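ABC transporter substrate-binding protein (Rhizobium radiobacter, PDB 6TFX) binds the opine mannopinic acid in the periplasm as the solute-binding component of an ABC transporter that probably imports mannityl-opines. Local coordinates at residues D28-S33 with I199-L204; F170-I175 with Q179-T184. All blocks are in the same frame, centred on the assembly; numbering follows the deposited sequence. Where two conformers were deposited one is given.

Contact 1: residues D28-S33 with I199-L204; sequences DRTLVS and ISYRFL. With N72 ((2~{R})-2-[[(3~{R},4~{R},5~{S})-3,4,5,6-tetrakis(oxidanyl)-2-oxidanylidene-hexyl]amino]pentanedioic acid), chain C.
L31 lays its CD2 methyl almost squarely over the ring of Y201, 3.5 Å from the ring centroid to CD2 and only 7° off the ring normal, a CH-pi contact that suits leucine's branched end. CG of L31 sits near CE1 and CZ, while its CD1 hangs beyond the ring's CD1-CE1 side, 3.7 Å from Y201 CE1. The ring reaches the helix because its CG stands anti to the backbone N of Y201 (chi1 -173°), which carries the phenol straight out from the strand. T30 is short and carries both a methyl and a hydroxyl: its CG2 lies at the ring edge, near the ring plane, and its CB is 3.8 Å from Y201 OH. One water joins the two hydroxyls, 2.9 Å from T30 OG1, to which it donates, and 2.7 Å from Y201 OH; T26 O and S27 OG hold these hydroxyls as well. R29, on another side of the helix, extends its long chain to the ligand, where NE and NH2 make weak hydrogen bonds to carboxylate oxygen OE1 of mannopinic acid. Helix 26-35 packs against the mixed sheet: L31 also touches V181 and L183 of strand 180-185, while Y201 touches M8 and V10 of strand 5-10.

Contact 2: residues F170-I175 with Q179-T184; sequences FQVESI and QSVTLT
Q171 and T184 pair through both backbone and side chains. The N-H of Q171 bonds to T184 O and the N-H of T184 returns to Q171 O, each at 2.9 Å from N to O, so the peptide groups facing each other here are satisfied in both directions. Above them Q171 NE2 gives a hydrogen to T184 OG1 at 3.2 Å, with the hydroxyl oxygen only 4° out of the amide plane. Q171 CG sits between the backbone N and the carbonyl carbon (chi1 58°), and the bend at chi2 swings the amide across to the threonine. E173 runs extended on the same side, setting its carboxylate against the methyl groups of T182 and T184; OE2 comes within 3.4 Å of T184 CG2.

The strands form an antiparallel beta hairpin interrupted by a classic beta bulge, in which E173 and S174 both face T182. T182 O therefore takes two donors: E173 N at 2.8 Å, and S174 N through a weak bond at 3.4 Å. Beyond the bulge T182 N donates to S174 O at 2.9 Å, a nearly straight bond of 171°. Small hydroxyl residues suit the neighbourhood of Q176, just past the strand segment, since it can serve several of them: its OE1 bonds to S174 OG, while its NE2 reaches S180 OG and, weakly, T182 OG1.

V172, I175, V181 and L183 line the other face, where branched aliphatic side chains can pack without polar partners. V172 CG1 meets V181 CG1 at 4.1 Å, and F170 adds its CB against L183 CD2. V172, V181 and L183 continue onto helix 26-35, touching L31 and I35.

Overall arrangement
From the N terminus the chain passes through strand 5-10 into helix 26-35, which supplies the first half of contact 1. It then runs through 165 residues, including the four-stranded antiparallel sheet, before strand 198-203 closes that long loop. Contact 2 is nested inside it as a short hairpin, closing only a tight turn between 170-175 and 179-184. The contacts lie about 8 Å apart, centre to centre, and share one mixed sheet: strand 180-185 pairs antiparallel with 198-203 through backbone hydrogen bonds, V181 with Y201 and L183 with I199, and 198-203 pairs parallel with 5-10. Contact 2 joins two of its strands; contact 1 sets helix 26-35, carrying R29 of the ligand pocket, against it.

Contact 1: residues D28-S33 with I199-L204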
loop_
_atom_site.group_PDB
_atom_site.type_symbol
_atom_site.label_atom_id
_atom_site.label_comp_id
_atom_site.label_asym_id
_atom_site.label_seq_id
_atom_site.Cartn_x
_atom_site.Cartn_y
_atom_site.Cartn_z
ATOM N N ASP A 28 6.799 6.730 -1.419
ATOM C CA ASP A 28 7.044 6.613 -2.872
ATOM C C ASP A 28 5.704 6.506 -3.613
ATOM O O ASP A 28 5.526 7.147 -4.650
ATOM C CB ASP A 28 7.931 5.402 -3.183
ATOM C CG ASP A 28 9.420 5.553 -2.880
ATOM O OD1 ASP A 28 9.869 6.696 -2.548
ATOM O OD2 ASP A 28 10.148 4.542 -2.987
ATOM N N ARG A 29 4.720 5.738 -3.056
ATOM C CA ARG A 29 3.413 5.614 -3.722
ATOM C C ARG A 29 2.690 6.979 -3.771
ATOM O O ARG A 29 1.936 7.251 -4.718
ATOM C CB ARG A 29 2.510 4.611 -2.996
ATOM C CG ARG A 29 2.999 3.176 -3.094
ATOM C CD ARG A 29 1.997 2.313 -2.369
ATOM N NE ARG A 29 2.357 0.896 -2.271
ATOM C CZ ARG A 29 2.009 -0.048 -3.141
ATOM N NH1 ARG A 29 1.380 0.273 -4.272
ATOM N NH2 ARG A 29 2.307 -1.314 -2.906
ATOM N N THR A 30 2.871 7.802 -2.713
ATOM C CA THR A 30 2.219 9.123 -2.652
ATOM C C THR A 30 2.780 10.014 -3.777
ATOM O O THR A 30 2.019 10.587 -4.545
ATOM C CB THR A 30 2.426 9.781 -1.291
ATOM O OG1 THR A 30 1.876 8.940 -0.277
ATOM C CG2 THR A 30 1.750 11.169 -1.210
ATOM N N LEU A 31 4.114 10.092 -3.893
ATOM C CA LEU A 31 4.738 10.887 -4.946
ATOM C C LEU A 31 4.286 10.397 -6.319
ATOM O O LEU A 31 3.900 11.206 -7.154
ATOM C CB LEU A 31 6.262 10.801 -4.807
ATOM C CG LEU A 31 6.803 11.611 -3.624
ATOM C CD1 LEU A 31 8.285 11.254 -3.336
ATOM C CD2 LEU A 31 6.704 13.110 -3.889
ATOM N N VAL A 32 4.283 9.062 -6.542
ATOM C CA VAL A 32 3.834 8.482 -7.811
ATOM C C VAL A 32 2.400 8.933 -8.152
ATOM O O VAL A 32 2.113 9.247 -9.312
ATOM C CB VAL A 32 4.003 6.944 -7.714
ATOM C CG1 VAL A 32 3.107 6.187 -8.677
ATOM C CG2 VAL A 32 5.476 6.581 -7.919
ATOM N N SER A 33 1.513 9.002 -7.129
ATOM C CA SER A 33 0.122 9.412 -7.359
ATOM C C SER A 33 -0.014 10.876 -7.790
ATOM O O SER A 33 -1.086 11.278 -8.258
ATOM C CB SER A 33 -0.743 9.152 -6.129
ATOM O OG SER A 33 -0.547 10.149 -5.140
ATOM N N ILE A 199 5.044 22.059 -5.102
ATOM C CA ILE A 199 4.908 21.235 -3.909
ATOM C C ILE A 199 6.323 21.020 -3.380
ATOM O O ILE A 199 7.192 20.562 -4.130
ATOM C CB ILE A 199 4.211 19.871 -4.140
ATOM C CG1 ILE A 199 2.793 20.047 -4.749
ATOM C CG2 ILE A 199 4.155 19.043 -2.832
ATOM C CD1 ILE A 199 2.238 18.729 -5.339
ATOM N N SER A 200 6.550 21.357 -2.107
ATOM C CA SER A 200 7.821 21.080 -1.432
ATOM C C SER A 200 7.489 19.901 -0.513
ATOM O O SER A 200 6.753 20.052 0.467
ATOM C CB SER A 200 8.307 22.296 -0.642
ATOM O OG SER A 200 9.508 21.963 0.044
ATOM N N TYR A 201 7.940 18.704 -0.904
ATOM C CA TYR A 201 7.637 17.444 -0.231
ATOM C C TYR A 201 8.826 17.137 0.659
ATOM O O TYR A 201 9.876 16.710 0.179
ATOM C CB TYR A 201 7.417 16.387 -1.309
ATOM C CG TYR A 201 6.926 15.047 -0.812
ATOM C CD1 TYR A 201 7.822 14.040 -0.471
ATOM C CD2 TYR A 201 5.565 14.755 -0.772
ATOM C CE1 TYR A 201 7.380 12.778 -0.087
ATOM C CE2 TYR A 201 5.108 13.482 -0.413
ATOM C CZ TYR A 201 6.018 12.505 -0.047
ATOM O OH TYR A 201 5.594 11.252 0.317
ATOM N N ARG A 202 8.669 17.428 1.950
ATOM C CA ARG A 202 9.741 17.347 2.944
ATOM C C ARG A 202 9.817 16.036 3.709
ATOM O O ARG A 202 8.814 15.603 4.283
ATOM C CB ARG A 202 9.629 18.511 3.933
ATOM C CG ARG A 202 9.897 19.876 3.298
ATOM C CD ARG A 202 9.954 20.989 4.334
ATOM N NE ARG A 202 11.041 20.807 5.300
ATOM C CZ ARG A 202 11.101 21.412 6.485
ATOM N NH1 ARG A 202 10.145 22.254 6.860
ATOM N NH2 ARG A 202 12.117 21.177 7.305
ATOM N N PHE A 203 11.035 15.462 3.780
ATOM C CA PHE A 203 11.310 14.226 4.515
ATOM C C PHE A 203 11.574 14.575 5.970
ATOM O O PHE A 203 12.597 15.194 6.294
ATOM C CB PHE A 203 12.491 13.480 3.887
ATOM C CG PHE A 203 12.173 13.037 2.479
ATOM C CD1 PHE A 203 11.141 12.139 2.234
ATOM C CD2 PHE A 203 12.908 13.511 1.399
ATOM C CE1 PHE A 203 10.839 11.737 0.932
ATOM C CE2 PHE A 203 12.614 13.101 0.101
ATOM C CZ PHE A 203 11.571 12.230 -0.127
ATOM N N LEU A 204 10.579 14.328 6.824
ATOM C CA LEU A 204 10.682 14.669 8.244
ATOM C C LEU A 204 10.244 13.469 9.047
ATOM O O LEU A 204 9.166 13.474 9.654
ATOM C CB LEU A 204 9.832 15.921 8.585
ATOM C CG LEU A 204 10.352 17.247 8.024
ATOM C CD1 LEU A 204 9.261 18.292 7.991
ATOM C CD2 LEU A 204 11.546 17.778 8.850
HETATM O OAB N72 C . 1.303 1.836 13.055
HETATM C CAF N72 C . 1.312 1.025 11.863
HETATM C CAG N72 C . 2.123 1.569 10.640
HETATM O OAC N72 C . 2.444 2.919 10.746
HETATM C CAH N72 C . 1.562 1.032 9.321
HETATM O OAM N72 C . 0.320 0.444 9.245
HETATM C CAI N72 C . 1.387 1.639 7.943
HETATM O OAD N72 C . 1.150 3.027 8.035
HETATM C CAJ N72 C . 2.436 1.158 6.970
HETATM O OAE N72 C . 2.988 0.050 7.193
HETATM C CAK N72 C . 2.854 2.049 5.766
HETATM N N N72 C . 2.416 1.475 4.516
HETATM C CA N72 C . 3.328 1.019 3.537
HETATM C C N72 C . 4.773 0.857 3.919
HETATM O O N72 C . 5.458 -0.143 4.374
HETATM C CB N72 C . 2.707 -0.141 2.754
HETATM C CG N72 C . 3.617 -1.140 2.038
HETATM C CD N72 C . 2.968 -1.778 0.807
HETATM O OE1 N72 C . 2.097 -1.161 0.113
HETATM O OE2 N72 C . 3.325 -2.931 0.479
HETATM O OXT N72 C . 5.249 1.969 3.626
HETATM O O HOH W 1 3.431 10.361 1.751
#

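Contact 2: residues F170-I175 with Q179-T184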
loop_
_atom_site.group_PDB
_atom_site.type_symbol
_atom_site.label_atom_id
_atom_site.label_comp_id
_atom_site.label_asym_id
_atom_site.label_seq_id
_atom_site.Cartn_x
_atom_site.Cartn_y
_atom_site.Cartn_z
ATOM N N PHE A 170 1.624 16.923 -11.559
ATOM C CA PHE A 170 2.866 17.500 -11.033
ATOM C C PHE A 170 4.057 16.728 -11.546
ATOM O O PHE A 170 3.978 15.520 -11.704
ATOM C CB PHE A 170 2.847 17.527 -9.493
ATOM C CG PHE A 170 1.718 18.391 -8.975
ATOM C CD1 PHE A 170 1.857 19.774 -8.896
ATOM C CD2 PHE A 170 0.494 17.829 -8.625
ATOM C CE1 PHE A 170 0.785 20.585 -8.487
ATOM C CE2 PHE A 170 -0.568 18.638 -8.192
ATOM C CZ PHE A 170 -0.425 20.008 -8.154
ATOM N N GLN A 171 5.175 17.414 -11.737
ATOM C CA GLN A 171 6.400 16.777 -12.230
ATOM C C GLN A 171 7.503 16.988 -11.243
ATOM O O GLN A 171 7.523 17.995 -10.543
ATOM C CB GLN A 171 6.820 17.364 -13.590
ATOM C CG GLN A 171 7.051 18.886 -13.556
ATOM C CD GLN A 171 6.557 19.562 -14.803
ATOM O OE1 GLN A 171 6.247 18.919 -15.807
ATOM N NE2 GLN A 171 6.447 20.879 -14.758
ATOM N N VAL A 172 8.471 16.073 -11.225
ATOM C CA VAL A 172 9.603 16.215 -10.330
ATOM C C VAL A 172 10.584 17.177 -10.969
ATOM O O VAL A 172 11.123 16.877 -12.039
ATOM C CB VAL A 172 10.248 14.855 -9.983
ATOM C CG1 VAL A 172 11.563 15.034 -9.219
ATOM C CG2 VAL A 172 9.277 13.988 -9.192
ATOM N N GLU A 173 10.782 18.342 -10.338
ATOM C CA GLU A 173 11.755 19.315 -10.833
ATOM C C GLU A 173 13.160 18.926 -10.342
ATOM O O GLU A 173 14.126 18.979 -11.116
ATOM C CB GLU A 173 11.383 20.720 -10.364
ATOM C CG GLU A 173 12.300 21.798 -10.923
ATOM C CD GLU A 173 11.930 23.192 -10.467
ATOM O OE1 GLU A 173 12.219 23.537 -9.297
ATOM O OE2 GLU A 173 11.346 23.942 -11.281
ATOM N N SER A 174 13.274 18.558 -9.051
ATOM C CA SER A 174 14.538 18.162 -8.431
ATOM C C SER A 174 14.315 17.362 -7.152
ATOM O O SER A 174 13.256 17.473 -6.510
ATOM C CB SER A 174 15.372 19.401 -8.112
ATOM O OG SER A 174 14.717 20.268 -7.200
ATOM N N ILE A 175 15.343 16.571 -6.766
ATOM C CA ILE A 175 15.345 15.832 -5.513
ATOM C C ILE A 175 16.561 16.327 -4.744
ATOM O O ILE A 175 17.651 16.419 -5.318
ATOM C CB ILE A 175 15.362 14.294 -5.719
ATOM C CG1 ILE A 175 14.100 13.816 -6.500
ATOM C CG2 ILE A 175 15.498 13.548 -4.366
ATOM C CD1 ILE A 175 14.183 12.362 -7.057
ATOM N N GLN A 179 16.282 15.237 2.054
ATOM C CA GLN A 179 15.715 16.504 2.543
ATOM C C GLN A 179 14.326 16.765 1.966
ATOM O O GLN A 179 13.384 17.030 2.726
ATOM C CB GLN A 179 16.638 17.699 2.225
ATOM C CG GLN A 179 18.020 17.599 2.870
ATOM C CD GLN A 179 18.787 18.898 2.776
ATOM O OE1 GLN A 179 18.501 19.861 3.495
ATOM N NE2 GLN A 179 19.792 18.959 1.906
ATOM N N SER A 180 14.204 16.720 0.626
ATOM C CA SER A 180 12.934 17.005 -0.038
ATOM C C SER A 180 12.877 16.656 -1.509
ATOM O O SER A 180 13.904 16.452 -2.149
ATOM C CB SER A 180 12.586 18.490 0.105
ATOM O OG SER A 180 13.513 19.354 -0.543
ATOM N N VAL A 181 11.653 16.634 -2.047
ATOM C CA VAL A 181 11.384 16.533 -3.468
ATOM C C VAL A 181 10.662 17.823 -3.825
ATOM O O VAL A 181 9.713 18.211 -3.127
ATOM C CB VAL A 181 10.528 15.309 -3.865
ATOM C CG1 VAL A 181 10.317 15.262 -5.370
ATOM C CG2 VAL A 181 11.165 14.022 -3.377
ATOM N N THR A 182 11.107 18.487 -4.904
ATOM C CA THR A 182 10.444 19.681 -5.385
ATOM C C THR A 182 9.662 19.279 -6.596
ATOM O O THR A 182 10.242 18.820 -7.597
ATOM C CB THR A 182 11.444 20.814 -5.742
ATOM O OG1 THR A 182 12.240 21.096 -4.593
ATOM C CG2 THR A 182 10.725 22.113 -6.197
ATOM N N LEU A 183 8.335 19.424 -6.514
ATOM C CA LEU A 183 7.470 19.160 -7.660
ATOM C C LEU A 183 6.902 20.478 -8.169
ATOM O O LEU A 183 6.668 21.404 -7.380
ATOM C CB LEU A 183 6.321 18.209 -7.304
ATOM C CG LEU A 183 6.738 16.813 -6.784
ATOM C CD1 LEU A 183 6.797 16.803 -5.267
ATOM C CD2 LEU A 183 5.781 15.753 -7.285
ATOM N N THR A 184 6.713 20.584 -9.490
ATOM C CA THR A 184 6.134 21.788 -10.058
ATOM C C THR A 184 4.909 21.392 -10.876
ATOM O O THR A 184 4.809 20.258 -11.341
ATOM C CB THR A 184 7.158 22.556 -10.903
ATOM O OG1 THR A 184 7.615 21.702 -11.944
ATOM C CG2 THR A 184 8.330 23.058 -10.086
#